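PDB 5D6A: predicted ATPase of the ABC class from Vibrio vulnificus, which probably binds and hydrolyses ATP as an ABC-class P-loop ATPase, and is held here with the ATP analogue AMP-PNP. Local coordinates for residues Q348-E352 with F459-A463; R462-A468 with Q570-N574. All coordinates share one frame; numbering follows the deposited sequence.

Contact 1 (Q348-E352 with F459-A463); sequences QESVE and FPPRA
E352 and R462 carry this contact, with Q348 on the flank. The carboxylate of E352, near the end of helix 339-352, takes three N-H groups from R462. The side of the guanidinium made by NE and NH2 grips both oxygens: R462 NE reaches E352 OE2 at 3.1 Å, and R462 NH2 reaches E352 OE1 at 3.1 Å. This is a bidentate salt bridge, with both oxygens met on their syn sides, the donors somewhat out of the carboxylate plane. The two planar groups are turned 32° apart. The backbone N of R462 adds a nearly straight bond to E352 OE2 of 2.8 Å, coming from above the carboxylate plane. OE2 thus has two donors, and the loop is tied by main chain and side chain together. With CG anti to the backbone N (chi1 -166°), the extended E352 chain runs out to R462, and its CG rests 3.9 Å from P461 CB. Q348 brings NE2 to the edge of the F459 ring, 3.6 Å from CD2. A water bridges E349 OE2 and R462 NH1; NH1 also donates to the H312 carbonyl, and E349 pairs with R309. The contact fastens the loop between helix 434-443 and strand 463-465 to helix 339-352, with M560 and N564 of helix 556-564 alongside.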
ATOM      1  N   GLN A 348     -20.785  -8.131  -4.017  1.00 36.96           N
ATOM      2  CA  GLN A 348     -22.153  -7.674  -3.798  1.00 37.20           C
ATOM      3  C   GLN A 348     -22.261  -6.153  -3.908  1.00 36.65           C
ATOM      4  O   GLN A 348     -23.203  -5.637  -4.506  1.00 37.13           O
ATOM      5  CB  GLN A 348     -22.651  -8.125  -2.427  1.00 38.48           C
ATOM      6  CG  GLN A 348     -24.129  -7.849  -2.198  1.00 39.85           C
ATOM      7  CD  GLN A 348     -25.022  -8.608  -3.166  1.00 40.73           C
ATOM      8  OE1 GLN A 348     -24.754  -9.763  -3.508  1.00 41.01           O
ATOM      9  NE2 GLN A 348     -26.098  -7.966  -3.599  1.00 40.80           N
ATOM     10  N   GLU A 349     -21.293  -5.446  -3.329  1.00 35.43           N
ATOM     11  CA  GLU A 349     -21.272  -3.984  -3.367  1.00 34.84           C
ATOM     12  C   GLU A 349     -21.222  -3.457  -4.794  1.00 34.09           C
ATOM     13  O   GLU A 349     -21.817  -2.425  -5.100  1.00 33.47           O
ATOM     14  CB  GLU A 349     -20.084  -3.442  -2.569  1.00 34.99           C
ATOM     15  CG  GLU A 349     -20.212  -3.637  -1.063  1.00 36.21           C
ATOM     16  CD  GLU A 349     -18.925  -3.342  -0.302  1.00 36.69           C
ATOM     17  OE1 GLU A 349     -17.843  -3.279  -0.928  1.00 36.00           O
ATOM     18  OE2 GLU A 349     -18.992  -3.190   0.937  1.00 37.53           O
ATOM     19  N   SER A 350     -20.517  -4.171  -5.666  1.00 34.20           N
ATOM     20  CA  SER A 350     -20.398  -3.765  -7.069  1.00 33.96           C
ATOM     21  C   SER A 350     -21.738  -3.935  -7.804  1.00 33.48           C
ATOM     22  O   SER A 350     -22.127  -3.094  -8.620  1.00 31.56           O
ATOM     23  CB  SER A 350     -19.294  -4.568  -7.755  1.00 34.07           C
ATOM     24  OG  SER A 350     -18.081  -4.456  -7.029  1.00 33.93           O
ATOM     25  N   VAL A 351     -22.439  -5.024  -7.507  1.00 33.71           N
ATOM     26  CA  VAL A 351     -23.741  -5.262  -8.108  1.00 35.27           C
ATOM     27  C   VAL A 351     -24.686  -4.152  -7.653  1.00 35.72           C
ATOM     28  O   VAL A 351     -25.394  -3.556  -8.465  1.00 35.63           O
ATOM     29  CB  VAL A 351     -24.319  -6.632  -7.700  1.00 35.91           C
ATOM     30  CG1 VAL A 351     -25.723  -6.812  -8.272  1.00 37.10           C
ATOM     31  CG2 VAL A 351     -23.401  -7.759  -8.153  1.00 35.37           C
ATOM     32  N   GLU A 352     -24.659  -3.861  -6.353  1.00 36.00           N
ATOM     33  CA  GLU A 352     -25.498  -2.822  -5.765  1.00 36.46           C
ATOM     34  C   GLU A 352     -25.316  -1.496  -6.504  1.00 36.60           C
ATOM     35  O   GLU A 352     -26.291  -0.821  -6.827  1.00 38.34           O
ATOM     36  CB  GLU A 352     -25.147  -2.625  -4.283  1.00 35.97           C
ATOM     37  CG  GLU A 352     -26.175  -1.819  -3.490  1.00 36.33           C
ATOM     38  CD  GLU A 352     -25.687  -1.425  -2.104  1.00 35.52           C
ATOM     39  OE1 GLU A 352     -24.594  -0.829  -1.996  1.00 35.00           O
ATOM     40  OE2 GLU A 352     -26.413  -1.671  -1.120  1.00 35.24           O
ATOM     41  N   PHE A 459     -31.258  -7.677  -4.220  1.00 50.57           N
ATOM     42  CA  PHE A 459     -31.703  -6.981  -3.009  1.00 50.63           C
ATOM     43  C   PHE A 459     -31.821  -5.476  -3.212  1.00 49.53           C
ATOM     44  O   PHE A 459     -31.152  -4.906  -4.080  1.00 47.88           O
ATOM     45  CB  PHE A 459     -30.709  -7.218  -1.867  1.00 49.37           C
ATOM     46  CG  PHE A 459     -30.336  -8.654  -1.671  1.00 50.27           C
ATOM     47  CD1 PHE A 459     -31.222  -9.542  -1.084  1.00 52.84           C
ATOM     48  CD2 PHE A 459     -29.086  -9.116  -2.057  1.00 48.47           C
ATOM     49  CE1 PHE A 459     -30.878 -10.870  -0.902  1.00 54.12           C
ATOM     50  CE2 PHE A 459     -28.734 -10.443  -1.875  1.00 49.68           C
ATOM     51  CZ  PHE A 459     -29.632 -11.320  -1.294  1.00 52.41           C
ATOM     52  N   PRO A 460     -32.678  -4.818  -2.409  1.00 51.01           N
ATOM     53  CA  PRO A 460     -32.763  -3.365  -2.497  1.00 49.80           C
ATOM     54  C   PRO A 460     -31.468  -2.765  -1.952  1.00 47.63           C
ATOM     55  O   PRO A 460     -30.894  -3.321  -1.014  1.00 47.64           O
ATOM     56  CB  PRO A 460     -33.948  -3.018  -1.590  1.00 51.76           C
ATOM     57  CG  PRO A 460     -34.084  -4.175  -0.663  1.00 53.73           C
ATOM     58  CD  PRO A 460     -33.652  -5.375  -1.451  1.00 53.74           C
ATOM     59  N   PRO A 461     -31.003  -1.640  -2.525  1.00 45.96           N
ATOM     60  CA  PRO A 461     -29.750  -1.076  -2.025  1.00 43.77           C
ATOM     61  C   PRO A 461     -29.857  -0.622  -0.577  1.00 44.45           C
ATOM     62  O   PRO A 461     -30.943  -0.265  -0.119  1.00 47.43           O
ATOM     63  CB  PRO A 461     -29.502   0.134  -2.946  1.00 42.61           C
ATOM     64  CG  PRO A 461     -30.490   0.024  -4.062  1.00 43.64           C
ATOM     65  CD  PRO A 461     -31.638  -0.771  -3.530  1.00 45.95           C
ATOM     66  N   ARG A 462     -28.737  -0.652   0.138  1.00 43.38           N
ATOM     67  CA  ARG A 462     -28.706  -0.204   1.524  1.00 44.61           C
ATOM     68  C   ARG A 462     -28.890   1.301   1.548  1.00 43.48           C
ATOM     69  O   ARG A 462     -28.345   2.010   0.701  1.00 42.51           O
ATOM     70  CB  ARG A 462     -27.357  -0.517   2.168  1.00 44.14           C
ATOM     71  CG  ARG A 462     -26.986  -1.987   2.254  1.00 45.20           C
ATOM     72  CD  ARG A 462     -25.502  -2.119   2.573  1.00 44.48           C
ATOM     73  NE  ARG A 462     -24.683  -1.567   1.490  1.00 42.66           N
ATOM     74  CZ  ARG A 462     -23.367  -1.373   1.546  1.00 42.57           C
ATOM     75  NH1 ARG A 462     -22.679  -1.666   2.646  1.00 44.29           N
ATOM     76  NH2 ARG A 462     -22.734  -0.862   0.498  1.00 41.39           N
ATOM     77  N   ALA A 463     -29.649   1.790   2.517  1.00 44.18           N
ATOM     78  CA  ALA A 463     -29.842   3.222   2.651  1.00 44.20           C
ATOM     79  C   ALA A 463     -28.619   3.812   3.356  1.00 42.81           C
ATOM     80  O   ALA A 463     -28.029   3.167   4.221  1.00 43.11           O
ATOM     81  CB  ALA A 463     -31.109   3.515   3.435  1.00 46.33           C
TER
HETATM   82  O   HOH W   1     -19.617  -1.790   3.545  1.00 38.49           O

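Contact 2 (R462-A468 with Q570-N574); sequences RALHCSA and QFRNN
An antiparallel strand pair joins R462-A468 to Q570-N574, within a small three-stranded sheet where strand 463-465 lies between 525-526 and 571-572. The pair brings the C-terminal end of the chain back beside the segment that follows helix 434-443. A463 and R572 form the hydrogen-bonded pair, with A463 N to R572 O at 3.1 Å and R572 N to A463 O at 3.0 Å. L464 and F571 follow as the non-hydrogen-bonded pair. Beyond them H465 N donates to Q570 O at 2.9 Å, which carries the ladder past the short strand 571-572.

The two faces of the sheet differ. On one, L464 and F571 share a face and pack on helix 556-564, L464 on L563 and F571 on M560 and N564. The F571 ring is held between two groups. The guanidinium of R462 lies flat on one face, a cation-pi stack with R462 CZ 4.1 Å from the F571 ring centroid and the planes 7° apart. L464 sends CD1 over the opposite face in a CH-pi contact, 4.0 Å from the F571 ring centroid. CG of L464 is anti to its own N (chi1 177°), and from there the CD1 branch reaches the ring.

On the other face, A463 CB touches the aliphatic CG of R572. W525 from the neighbouring strand lies beside this pair and makes a cation-pi contact with R572. H465 and Q570 run side by side and point the same way, their flat groups almost perpendicular. The Q570 amide also packs on the methyl of A468, with Q570 CD 3.8 Å from A468 CB.

At the far end, N573 leans back over R462, its OD1 3.5 Å from R462 CG.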
ATOM      1  N   ARG A 462     -28.737  -0.652   0.138  1.00 43.38           N
ATOM      2  CA  ARG A 462     -28.706  -0.204   1.524  1.00 44.61           C
ATOM      3  C   ARG A 462     -28.890   1.301   1.548  1.00 43.48           C
ATOM      4  O   ARG A 462     -28.345   2.010   0.701  1.00 42.51           O
ATOM      5  CB  ARG A 462     -27.357  -0.517   2.168  1.00 44.14           C
ATOM      6  CG  ARG A 462     -26.986  -1.987   2.254  1.00 45.20           C
ATOM      7  CD  ARG A 462     -25.502  -2.119   2.573  1.00 44.48           C
ATOM      8  NE  ARG A 462     -24.683  -1.567   1.490  1.00 42.66           N
ATOM      9  CZ  ARG A 462     -23.367  -1.373   1.546  1.00 42.57           C
ATOM     10  NH1 ARG A 462     -22.679  -1.666   2.646  1.00 44.29           N
ATOM     11  NH2 ARG A 462     -22.734  -0.862   0.498  1.00 41.39           N
ATOM     12  N   ALA A 463     -29.649   1.790   2.517  1.00 44.18           N
ATOM     13  CA  ALA A 463     -29.842   3.222   2.651  1.00 44.20           C
ATOM     14  C   ALA A 463     -28.619   3.812   3.356  1.00 42.81           C
ATOM     15  O   ALA A 463     -28.029   3.167   4.221  1.00 43.11           O
ATOM     16  CB  ALA A 463     -31.109   3.515   3.435  1.00 46.33           C
ATOM     17  N   LEU A 464     -28.236   5.026   2.977  1.00 42.15           N
ATOM     18  CA  LEU A 464     -27.095   5.707   3.587  1.00 42.19           C
ATOM     19  C   LEU A 464     -27.581   6.828   4.498  1.00 43.64           C
ATOM     20  O   LEU A 464     -28.505   7.557   4.145  1.00 43.95           O
ATOM     21  CB  LEU A 464     -26.187   6.297   2.506  1.00 40.48           C
ATOM     22  CG  LEU A 464     -24.972   7.110   2.975  1.00 39.88           C
ATOM     23  CD1 LEU A 464     -24.014   6.258   3.795  1.00 39.83           C
ATOM     24  CD2 LEU A 464     -24.251   7.716   1.781  1.00 38.41           C
ATOM     25  N   HIS A 465     -26.957   6.966   5.667  1.00 44.70           N
ATOM     26  CA  HIS A 465     -27.316   8.030   6.601  1.00 45.99           C
ATOM     27  C   HIS A 465     -26.500   9.263   6.209  1.00 45.15           C
ATOM     28  O   HIS A 465     -25.477   9.563   6.829  1.00 44.99           O
ATOM     29  CB  HIS A 465     -26.994   7.635   8.045  1.00 46.58           C
ATOM     30  CG  HIS A 465     -27.667   8.496   9.070  1.00 48.09           C
ATOM     31  ND1 HIS A 465     -28.238   7.985  10.216  1.00 50.03           N
ATOM     32  CD2 HIS A 465     -27.922   9.824   9.087  1.00 47.69           C
ATOM     33  CE1 HIS A 465     -28.773   8.968  10.918  1.00 50.96           C
ATOM     34  NE2 HIS A 465     -28.600  10.094  10.251  1.00 49.71           N
ATOM     35  N   CYS A 466     -26.953   9.974   5.181  1.00 45.76           N
ATOM     36  CA  CYS A 466     -26.250  11.161   4.677  1.00 46.06           C
ATOM     37  C   CYS A 466     -25.900  12.206   5.742  1.00 46.88           C
ATOM     38  O   CYS A 466     -24.836  12.814   5.683  1.00 46.83           O
ATOM     39  CB  CYS A 466     -27.063  11.826   3.570  1.00 47.00           C
ATOM     40  SG  CYS A 466     -27.320  10.781   2.123  1.00 48.75           S
ATOM     41  N   SER A 467     -26.787  12.409   6.711  1.00 49.03           N
ATOM     42  CA  SER A 467     -26.552  13.402   7.761  1.00 50.39           C
ATOM     43  C   SER A 467     -25.478  12.989   8.780  1.00 49.95           C
ATOM     44  O   SER A 467     -24.902  13.846   9.451  1.00 50.71           O
ATOM     45  CB  SER A 467     -27.854  13.718   8.496  1.00 52.98           C
ATOM     46  OG  SER A 467     -28.343  12.589   9.189  1.00 54.07           O
ATOM     47  N   ALA A 468     -25.218  11.689   8.904  1.00 48.55           N
ATOM     48  CA  ALA A 468     -24.205  11.201   9.844  1.00 48.18           C
ATOM     49  C   ALA A 468     -22.796  11.615   9.404  1.00 45.70           C
ATOM     50  O   ALA A 468     -21.871  11.654  10.218  1.00 45.50           O
ATOM     51  CB  ALA A 468     -24.297   9.688   9.990  1.00 48.65           C
ATOM     52  N   GLN A 570     -22.741   5.019   8.026  1.00 44.81           N
ATOM     53  CA  GLN A 570     -23.954   4.390   8.537  1.00 47.69           C
ATOM     54  C   GLN A 570     -24.870   3.935   7.401  1.00 46.37           C
ATOM     55  O   GLN A 570     -25.460   4.756   6.694  1.00 45.20           O
ATOM     56  CB  GLN A 570     -24.724   5.331   9.467  1.00 50.78           C
ATOM     57  CG  GLN A 570     -24.022   5.653  10.776  1.00 53.56           C
ATOM     58  CD  GLN A 570     -24.926   6.380  11.761  1.00 57.94           C
ATOM     59  OE1 GLN A 570     -26.147   6.415  11.597  1.00 59.71           O
ATOM     60  NE2 GLN A 570     -24.330   6.949  12.801  1.00 60.68           N
ATOM     61  N   PHE A 571     -24.962   2.617   7.230  1.00 46.39           N
ATOM     62  CA  PHE A 571     -25.828   1.998   6.236  1.00 46.15           C
ATOM     63  C   PHE A 571     -26.879   1.183   6.970  1.00 49.66           C
ATOM     64  O   PHE A 571     -26.638   0.724   8.088  1.00 50.91           O
ATOM     65  CB  PHE A 571     -25.044   1.050   5.322  1.00 44.38           C
ATOM     66  CG  PHE A 571     -24.151   1.735   4.324  1.00 41.36           C
ATOM     67  CD1 PHE A 571     -24.631   2.069   3.063  1.00 40.83           C
ATOM     68  CD2 PHE A 571     -22.825   2.006   4.621  1.00 40.02           C
ATOM     69  CE1 PHE A 571     -23.813   2.681   2.130  1.00 38.36           C
ATOM     70  CE2 PHE A 571     -22.001   2.620   3.690  1.00 38.28           C
ATOM     71  CZ  PHE A 571     -22.497   2.958   2.442  1.00 37.21           C
ATOM     72  N   ARG A 572     -28.043   1.006   6.355  1.00 52.21           N
ATOM     73  CA  ARG A 572     -29.087   0.181   6.953  1.00 56.19           C
ATOM     74  C   ARG A 572     -29.783  -0.634   5.868  1.00 58.58           C
ATOM     75  O   ARG A 572     -29.544  -0.440   4.675  1.00 55.97           O
ATOM     76  CB  ARG A 572     -30.147   1.015   7.690  1.00 58.14           C
ATOM     77  CG  ARG A 572     -31.147   1.704   6.766  1.00 58.82           C
ATOM     78  CD  ARG A 572     -32.520   1.849   7.410  1.00 62.16           C
ATOM     79  NE  ARG A 572     -32.683   2.999   8.295  1.00 62.76           N
ATOM     80  CZ  ARG A 572     -33.239   4.156   7.934  1.00 62.09           C
ATOM     81  NH1 ARG A 572     -33.685   4.349   6.694  1.00 60.20           N
ATOM     82  NH2 ARG A 572     -33.353   5.133   8.823  1.00 63.42           N
ATOM     83  N   ASN A 573     -30.655  -1.536   6.302  1.00 65.31           N
ATOM     84  CA  ASN A 573     -31.451  -2.357   5.402  1.00 70.02           C
ATOM     85  C   ASN A 573     -32.932  -2.110   5.641  1.00 77.16           C
ATOM     86  O   ASN A 573     -33.457  -2.464   6.699  1.00 80.53           O
ATOM     87  CB  ASN A 573     -31.141  -3.844   5.597  1.00 70.88           C
ATOM     88  CG  ASN A 573     -29.848  -4.271   4.927  1.00 69.02           C
ATOM     89  OD1 ASN A 573     -29.531  -3.823   3.826  1.00 67.97           O
ATOM     90  ND2 ASN A 573     -29.119  -5.175   5.568  1.00 69.91           N
ATOM     91  N   ASN A 574     -33.598  -1.490   4.668  1.00 82.89           N
ATOM     92  CA  ASN A 574     -35.041  -1.248   4.749  1.00 89.96           C
ATOM     93  C   ASN A 574     -35.732  -2.591   4.543  1.00 99.39           C
ATOM     94  O   ASN A 574     -36.641  -2.733   3.722  1.00102.47           O
ATOM     95  CB  ASN A 574     -35.479  -0.251   3.673  1.00 87.91           C
ATOM     96  CG  ASN A 574     -34.793   1.096   3.805  1.00 83.39           C
ATOM     97  OD1 ASN A 574     -34.318   1.459   4.876  1.00 80.14           O
ATOM     98  ND2 ASN A 574     -34.754   1.851   2.711  1.00 80.80           N
TER

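How the contacts relate
Contacts 1 and 2 overlap along the chain, sharing R462 and A463; their centres are about 12 Å apart. R462 is the residue through which both contacts run. Its guanidinium uses an edge for the carboxylate in contact 1 and a face for the aromatic ring in contact 2, so one group can serve both at once. Its NH2 also bonds to N564 of helix 556-564, which therefore lies against both contacts. Together they link helix 339-352 of the P-loop domain to the small C-terminal sheet. The AMP-PNP pocket is built from residues between 217 and 428, so F459-A468 and Q570-N574 lie beyond its sequence range.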